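Local coordinates for protein thermophilic dibenzothiophene desulfurization enzyme C (PDB 5XDC) that probably catalyses the FMNH2- and oxygen-dependent oxidation of dibenzothiophene to its 5-oxide and then its 5,5-dioxide as part of dibenzothiophene degradation, at residues Gln252-Ala266 with Phe375-Asp389. Sequence-based numbering, arbitrary orientation.
Sequences QLIFTHLYLGIARGA and FDRFWRDARTHTLHD. With IND (indole), chain J.
Phe-375 turns the edge of its ring to the backbone of Ala-266; Ala-266 O lies in the ring plane, 3.3 Å from Phe-375 CE1. Phe-378 instead offers a face: Ala-266 CA stands over the ring centre in a CH-pi contact, 3.7 Å from the centroid, while the opposite face carries the guanidinium carbon of Arg-377. Ile-262 fits beside it, its CG2 branch against Phe-378 O and Ala-382 CB, its CD1 against Asp-381 CB. Helices 247-276 and 376-385 run antiparallel, at 169° and 9.8 Å between the segment axes, inside the C-terminal helical domain of an acyl-CoA dehydrogenase-type fold; on the far side, Trp-379 stacks on Trp-379 of the second subunit. At the pocket end, His-385 CG swings anti to its backbone N (chi1 -164°), bringing ND1 2.8 Å from Tyr-259 OH in a hydrogen bond. NE2 is hydrogen-bonded to OH of Tyr-93, which binds FMN in another structure of this protein, so both ring nitrogens are engaged and the ring's rotation is fixed. Its CE1 edge meets a face of Phe-255 (planes at 70°), and His-385 CD2 touches the bound indole, 3.7 Å from its C8. Thr-386 CG2 sits over the centre of the Tyr-259 ring, whose other face covers Phe-255 O. A water bonded to Tyr-259 OH also donates a weak bond to Thr-386 O. His-388 receives the edge of Phe-255 on one face, Phe-255 CE2 lying 3.5 Å from His-388 CE1, and its CD2 also lies against the indole. Its ND1 donates in the ring plane to the anti lone pair of Asp-389 OD1 (2.7 Å). Gln-252 NE2 grips the same oxygen from above the carboxylate plane at 3.0 Å, nearly straight, while Lys-345 hydrogen-bonds Gln-252 OE1 and salt-bridges Asp-389 OD2.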
loop_
_atom_site.group_PDB
_atom_site.type_symbol
_atom_site.label_atom_id
_atom_site.label_comp_id
_atom_site.label_asym_id
_atom_site.label_seq_id
_atom_site.Cartn_x
_atom_site.Cartn_y
_atom_site.Cartn_z
ATOM N N GLN B 252 -16.204 20.319 3.432
ATOM C CA GLN B 252 -15.256 19.236 3.195
ATOM C C GLN B 252 -15.472 18.093 4.180
ATOM O O GLN B 252 -15.241 16.929 3.833
ATOM C CB GLN B 252 -13.835 19.797 3.257
ATOM C CG GLN B 252 -13.511 20.698 2.096
ATOM C CD GLN B 252 -13.182 19.907 0.834
ATOM O OE1 GLN B 252 -12.547 18.861 0.909
ATOM N NE2 GLN B 252 -13.620 20.397 -0.319
ATOM N N LEU B 253 -15.970 18.382 5.385
ATOM C CA LEU B 253 -16.320 17.302 6.305
ATOM C C LEU B 253 -17.647 16.638 5.947
ATOM O O LEU B 253 -17.835 15.448 6.239
ATOM C CB LEU B 253 -16.339 17.809 7.752
ATOM C CG LEU B 253 -16.326 16.720 8.821
ATOM C CD1 LEU B 253 -15.058 15.918 8.789
ATOM C CD2 LEU B 253 -16.486 17.337 10.208
ATOM N N ILE B 254 -18.569 17.361 5.290
ATOM C CA ILE B 254 -19.735 16.709 4.695
ATOM C C ILE B 254 -19.282 15.649 3.695
ATOM O O ILE B 254 -19.743 14.505 3.731
ATOM C CB ILE B 254 -20.664 17.745 4.030
ATOM C CG1 ILE B 254 -21.360 18.590 5.097
ATOM C CG2 ILE B 254 -21.702 17.067 3.161
ATOM C CD1 ILE B 254 -22.073 19.830 4.534
ATOM N N PHE B 255 -18.372 16.021 2.789
ATOM C CA PHE B 255 -17.871 15.063 1.810
ATOM C C PHE B 255 -17.241 13.863 2.506
ATOM O O PHE B 255 -17.442 12.708 2.097
ATOM C CB PHE B 255 -16.850 15.730 0.892
ATOM C CG PHE B 255 -17.379 16.920 0.111
ATOM C CD1 PHE B 255 -18.728 17.085 -0.103
ATOM C CD2 PHE B 255 -16.494 17.850 -0.429
ATOM C CE1 PHE B 255 -19.206 18.172 -0.838
ATOM C CE2 PHE B 255 -16.963 18.939 -1.161
ATOM C CZ PHE B 255 -18.325 19.094 -1.363
ATOM N N THR B 256 -16.459 14.125 3.556
ATOM C CA THR B 256 -15.815 13.055 4.311
ATOM C C THR B 256 -16.833 12.037 4.801
ATOM O O THR B 256 -16.613 10.825 4.715
ATOM C CB THR B 256 -15.046 13.651 5.490
ATOM O OG1 THR B 256 -14.029 14.526 5.012
ATOM C CG2 THR B 256 -14.379 12.567 6.328
ATOM N N HIS B 257 -17.970 12.511 5.313
ATOM C CA HIS B 257 -19.000 11.605 5.793
ATOM C C HIS B 257 -19.741 10.886 4.661
ATOM O O HIS B 257 -20.255 9.781 4.875
ATOM C CB HIS B 257 -19.954 12.389 6.687
ATOM C CG HIS B 257 -19.395 12.641 8.053
ATOM N ND1 HIS B 257 -18.526 13.675 8.325
ATOM C CD2 HIS B 257 -19.529 11.950 9.211
ATOM C CE1 HIS B 257 -18.166 13.622 9.597
ATOM N NE2 HIS B 257 -18.758 12.584 10.156
ATOM N N LEU B 258 -19.811 11.469 3.460
ATOM C CA LEU B 258 -20.284 10.701 2.314
ATOM C C LEU B 258 -19.385 9.500 2.081
ATOM O O LEU B 258 -19.868 8.378 1.877
ATOM C CB LEU B 258 -20.312 11.569 1.053
ATOM C CG LEU B 258 -21.262 12.770 1.033
ATOM C CD1 LEU B 258 -21.151 13.479 -0.293
ATOM C CD2 LEU B 258 -22.699 12.313 1.294
ATOM N N TYR B 259 -18.068 9.719 2.143
ATOM C CA TYR B 259 -17.117 8.646 1.862
ATOM C C TYR B 259 -17.140 7.593 2.959
ATOM O O TYR B 259 -17.120 6.390 2.667
ATOM C CB TYR B 259 -15.710 9.217 1.667
ATOM C CG TYR B 259 -15.649 10.354 0.670
ATOM C CD1 TYR B 259 -16.598 10.492 -0.338
ATOM C CD2 TYR B 259 -14.649 11.289 0.746
ATOM C CE1 TYR B 259 -16.554 11.553 -1.208
ATOM C CE2 TYR B 259 -14.600 12.356 -0.126
ATOM C CZ TYR B 259 -15.569 12.489 -1.092
ATOM O OH TYR B 259 -15.496 13.563 -1.941
ATOM N N LEU B 260 -17.213 8.012 4.225
ATOM C CA LEU B 260 -17.334 7.029 5.305
ATOM C C LEU B 260 -18.649 6.262 5.217
ATOM O O LEU B 260 -18.695 5.059 5.491
ATOM C CB LEU B 260 -17.215 7.723 6.660
ATOM C CG LEU B 260 -15.878 8.400 6.923
ATOM C CD1 LEU B 260 -15.953 9.197 8.227
ATOM C CD2 LEU B 260 -14.762 7.371 7.015
ATOM N N GLY B 261 -19.736 6.931 4.833
ATOM C CA GLY B 261 -20.998 6.227 4.686
ATOM C C GLY B 261 -20.976 5.205 3.562
ATOM O O GLY B 261 -21.446 4.072 3.725
ATOM N N ILE B 262 -20.428 5.585 2.412
ATOM C CA ILE B 262 -20.308 4.636 1.303
ATOM C C ILE B 262 -19.464 3.444 1.730
ATOM O O ILE B 262 -19.812 2.290 1.460
ATOM C CB ILE B 262 -19.720 5.326 0.059
ATOM C CG1 ILE B 262 -20.696 6.360 -0.498
ATOM C CG2 ILE B 262 -19.365 4.290 -1.006
ATOM C CD1 ILE B 262 -20.079 7.279 -1.515
ATOM N N ALA B 263 -18.358 3.710 2.434
ATOM C CA ALA B 263 -17.469 2.647 2.893
ATOM C C ALA B 263 -18.196 1.676 3.813
ATOM O O ALA B 263 -18.044 0.455 3.689
ATOM C CB ALA B 263 -16.257 3.243 3.603
ATOM N N ARG B 264 -18.963 2.200 4.771
ATOM C CA ARG B 264 -19.696 1.334 5.688
ATOM C C ARG B 264 -20.767 0.541 4.948
ATOM O O ARG B 264 -20.912 -0.666 5.160
ATOM C CB ARG B 264 -20.309 2.150 6.827
ATOM C CG ARG B 264 -21.171 1.305 7.766
ATOM C CD ARG B 264 -21.400 1.979 9.124
ATOM N NE ARG B 264 -20.203 1.947 9.976
ATOM C CZ ARG B 264 -19.831 0.914 10.731
ATOM N NH1 ARG B 264 -20.551 -0.204 10.750
ATOM N NH2 ARG B 264 -18.721 0.998 11.471
ATOM N N GLY B 265 -21.500 1.191 4.044
ATOM C CA GLY B 265 -22.511 0.471 3.287
ATOM C C GLY B 265 -21.918 -0.632 2.431
ATOM O O GLY B 265 -22.471 -1.734 2.344
ATOM N N ALA B 266 -20.791 -0.346 1.782
ATOM C CA ALA B 266 -20.114 -1.343 0.963
ATOM C C ALA B 266 -19.661 -2.529 1.809
ATOM O O ALA B 266 -19.823 -3.690 1.419
ATOM C CB ALA B 266 -18.922 -0.699 0.263
ATOM N N PHE B 375 -22.918 -4.439 -6.917
ATOM C CA PHE B 375 -22.036 -3.971 -5.850
ATOM C C PHE B 375 -21.107 -2.870 -6.329
ATOM O O PHE B 375 -20.657 -2.045 -5.521
ATOM C CB PHE B 375 -21.233 -5.153 -5.302
ATOM C CG PHE B 375 -20.342 -4.797 -4.146
ATOM C CD1 PHE B 375 -20.845 -4.759 -2.866
ATOM C CD2 PHE B 375 -19.005 -4.502 -4.351
ATOM C CE1 PHE B 375 -20.042 -4.422 -1.816
ATOM C CE2 PHE B 375 -18.197 -4.173 -3.288
ATOM C CZ PHE B 375 -18.721 -4.133 -2.029
ATOM N N ASP B 376 -20.829 -2.823 -7.629
ATOM C CA ASP B 376 -19.959 -1.805 -8.189
ATOM C C ASP B 376 -20.503 -0.398 -8.000
ATOM O O ASP B 376 -19.752 0.551 -8.198
ATOM C CB ASP B 376 -19.744 -2.073 -9.671
ATOM C CG ASP B 376 -21.014 -2.016 -10.457
ATOM O OD1 ASP B 376 -21.910 -2.849 -10.209
ATOM O OD2 ASP B 376 -21.116 -1.148 -11.351
ATOM N N ARG B 377 -21.780 -0.251 -7.644
ATOM C CA ARG B 377 -22.335 1.068 -7.348
ATOM C C ARG B 377 -21.523 1.801 -6.290
ATOM O O ARG B 377 -21.322 3.017 -6.381
ATOM C CB ARG B 377 -23.785 0.921 -6.891
ATOM C CG ARG B 377 -24.448 2.207 -6.498
ATOM C CD ARG B 377 -25.932 1.959 -6.185
ATOM N NE ARG B 377 -26.118 0.919 -5.169
ATOM C CZ ARG B 377 -26.117 1.128 -3.861
ATOM N NH1 ARG B 377 -25.969 2.355 -3.375
ATOM N NH2 ARG B 377 -26.270 0.105 -3.033
ATOM N N PHE B 378 -21.048 1.085 -5.266
ATOM C CA PHE B 378 -20.295 1.747 -4.204
ATOM C C PHE B 378 -18.995 2.346 -4.737
ATOM O O PHE B 378 -18.692 3.522 -4.493
ATOM C CB PHE B 378 -20.015 0.758 -3.072
ATOM C CG PHE B 378 -21.258 0.259 -2.373
ATOM C CD1 PHE B 378 -21.891 1.041 -1.412
ATOM C CD2 PHE B 378 -21.773 -1.000 -2.649
ATOM C CE1 PHE B 378 -23.025 0.583 -0.758
ATOM C CE2 PHE B 378 -22.901 -1.471 -1.999
ATOM C CZ PHE B 378 -23.537 -0.669 -1.059
ATOM N N TRP B 379 -18.227 1.565 -5.500
ATOM C CA TRP B 379 -17.020 2.101 -6.116
ATOM C C TRP B 379 -17.359 3.227 -7.079
ATOM O O TRP B 379 -16.688 4.261 -7.088
ATOM C CB TRP B 379 -16.245 0.996 -6.830
ATOM C CG TRP B 379 -15.050 1.509 -7.603
ATOM C CD1 TRP B 379 -13.804 1.751 -7.117
ATOM C CD2 TRP B 379 -15.007 1.843 -8.991
ATOM N NE1 TRP B 379 -12.981 2.231 -8.116
ATOM C CE2 TRP B 379 -13.700 2.293 -9.277
ATOM C CE3 TRP B 379 -15.944 1.802 -10.025
ATOM C CZ2 TRP B 379 -13.307 2.689 -10.544
ATOM C CZ3 TRP B 379 -15.550 2.209 -11.286
ATOM C CH2 TRP B 379 -14.244 2.638 -11.534
ATOM N N ARG B 380 -18.402 3.057 -7.892
ATOM C CA ARG B 380 -18.735 4.110 -8.851
ATOM C C ARG B 380 -19.077 5.422 -8.140
ATOM O O ARG B 380 -18.615 6.497 -8.540
ATOM C CB ARG B 380 -19.893 3.670 -9.744
ATOM C CG ARG B 380 -19.500 2.630 -10.784
ATOM C CD ARG B 380 -20.600 2.424 -11.800
ATOM N NE ARG B 380 -21.698 1.613 -11.296
ATOM C CZ ARG B 380 -22.894 2.074 -10.927
ATOM N NH1 ARG B 380 -23.171 3.366 -10.969
ATOM N NH2 ARG B 380 -23.815 1.238 -10.490
ATOM N N ASP B 381 -19.870 5.347 -7.080
ATOM C CA ASP B 381 -20.263 6.547 -6.346
ATOM C C ASP B 381 -19.058 7.207 -5.701
ATOM O O ASP B 381 -18.834 8.414 -5.849
ATOM C CB ASP B 381 -21.301 6.182 -5.295
ATOM C CG ASP B 381 -22.648 5.829 -5.894
ATOM O OD1 ASP B 381 -22.937 6.254 -7.038
ATOM O OD2 ASP B 381 -23.424 5.128 -5.211
ATOM N N ALA B 382 -18.255 6.416 -4.992
ATOM C CA ALA B 382 -17.079 6.955 -4.331
ATOM C C ALA B 382 -16.061 7.452 -5.339
ATOM O O ALA B 382 -15.493 8.535 -5.160
ATOM C CB ALA B 382 -16.459 5.892 -3.430
ATOM N N ARG B 383 -15.793 6.669 -6.390
ATOM C CA ARG B 383 -14.777 7.073 -7.361
ATOM C C ARG B 383 -15.153 8.394 -8.023
ATOM O O ARG B 383 -14.280 9.218 -8.326
ATOM C CB ARG B 383 -14.583 5.977 -8.419
ATOM C CG ARG B 383 -13.566 6.282 -9.521
ATOM C CD ARG B 383 -12.142 6.347 -9.010
ATOM N NE ARG B 383 -11.914 7.526 -8.181
ATOM C CZ ARG B 383 -10.783 7.792 -7.546
ATOM N NH1 ARG B 383 -9.732 6.998 -7.679
ATOM N NH2 ARG B 383 -10.694 8.868 -6.764
ATOM N N THR B 384 -16.452 8.613 -8.254
ATOM C CA THR B 384 -16.915 9.869 -8.840
ATOM C C THR B 384 -16.703 11.041 -7.885
ATOM O O THR B 384 -16.031 12.021 -8.223
ATOM C CB THR B 384 -18.394 9.739 -9.234
ATOM O OG1 THR B 384 -18.551 8.723 -10.237
ATOM C CG2 THR B 384 -18.945 11.041 -9.808
ATOM N N HIS B 385 -17.279 10.977 -6.684
ATOM C CA HIS B 385 -17.282 12.194 -5.892
ATOM C C HIS B 385 -15.935 12.502 -5.249
ATOM O O HIS B 385 -15.642 13.678 -5.005
ATOM C CB HIS B 385 -18.350 12.172 -4.810
ATOM C CG HIS B 385 -18.599 13.539 -4.277
ATOM N ND1 HIS B 385 -17.980 14.001 -3.139
ATOM C CD2 HIS B 385 -19.262 14.598 -4.807
ATOM C CE1 HIS B 385 -18.314 15.266 -2.945
ATOM N NE2 HIS B 385 -19.088 15.655 -3.944
ATOM N N THR B 386 -15.101 11.494 -4.960
ATOM C CA THR B 386 -13.798 11.775 -4.367
ATOM C C THR B 386 -12.937 12.669 -5.257
ATOM O O THR B 386 -11.937 13.221 -4.782
ATOM C CB THR B 386 -13.019 10.475 -4.072
ATOM O OG1 THR B 386 -12.984 9.644 -5.241
ATOM C CG2 THR B 386 -13.601 9.705 -2.900
ATOM N N LEU B 387 -13.295 12.812 -6.541
ATOM C CA LEU B 387 -12.594 13.670 -7.481
ATOM C C LEU B 387 -13.037 15.123 -7.403
ATOM O O LEU B 387 -12.492 15.959 -8.137
ATOM C CB LEU B 387 -12.810 13.158 -8.905
ATOM C CG LEU B 387 -12.379 11.708 -9.127
ATOM C CD1 LEU B 387 -12.852 11.211 -10.479
ATOM C CD2 LEU B 387 -10.872 11.574 -9.019
ATOM N N HIS B 388 -14.004 15.439 -6.536
ATOM C CA HIS B 388 -14.501 16.809 -6.419
ATOM C C HIS B 388 -13.358 17.815 -6.385
ATOM O O HIS B 388 -13.381 18.835 -7.090
ATOM C CB HIS B 388 -15.368 16.920 -5.161
ATOM C CG HIS B 388 -15.846 18.304 -4.875
ATOM N ND1 HIS B 388 -15.078 19.231 -4.202
ATOM C CD2 HIS B 388 -17.020 18.914 -5.160
ATOM C CE1 HIS B 388 -15.762 20.358 -4.087
ATOM N NE2 HIS B 388 -16.945 20.188 -4.652
ATOM N N ASP B 389 -12.362 17.562 -5.544
ATOM C CA ASP B 389 -11.137 18.329 -5.530
ATOM C C ASP B 389 -10.017 17.357 -5.193
ATOM O O ASP B 389 -10.259 16.347 -4.524
ATOM C CB ASP B 389 -11.190 19.503 -4.535
ATOM C CG ASP B 389 -11.579 19.080 -3.139
ATOM O OD1 ASP B 389 -12.799 18.995 -2.838
ATOM O OD2 ASP B 389 -10.655 18.838 -2.351
HETATM N N1 IND J . -20.734 14.343 -8.395
HETATM C C2 IND J . -21.787 15.091 -8.083
HETATM C C3 IND J . -21.277 16.258 -7.971
HETATM C C4 IND J . -19.112 17.490 -8.121
HETATM C C5 IND J . -17.759 17.260 -8.385
HETATM C C6 IND J . -17.297 15.962 -8.685
HETATM C C7 IND J . -18.191 14.896 -8.721
HETATM C C8 IND J . -19.531 15.113 -8.466
HETATM C C9 IND J . -19.993 16.439 -8.154
HETATM O O HOH W 1 -13.396 15.357 -2.985
#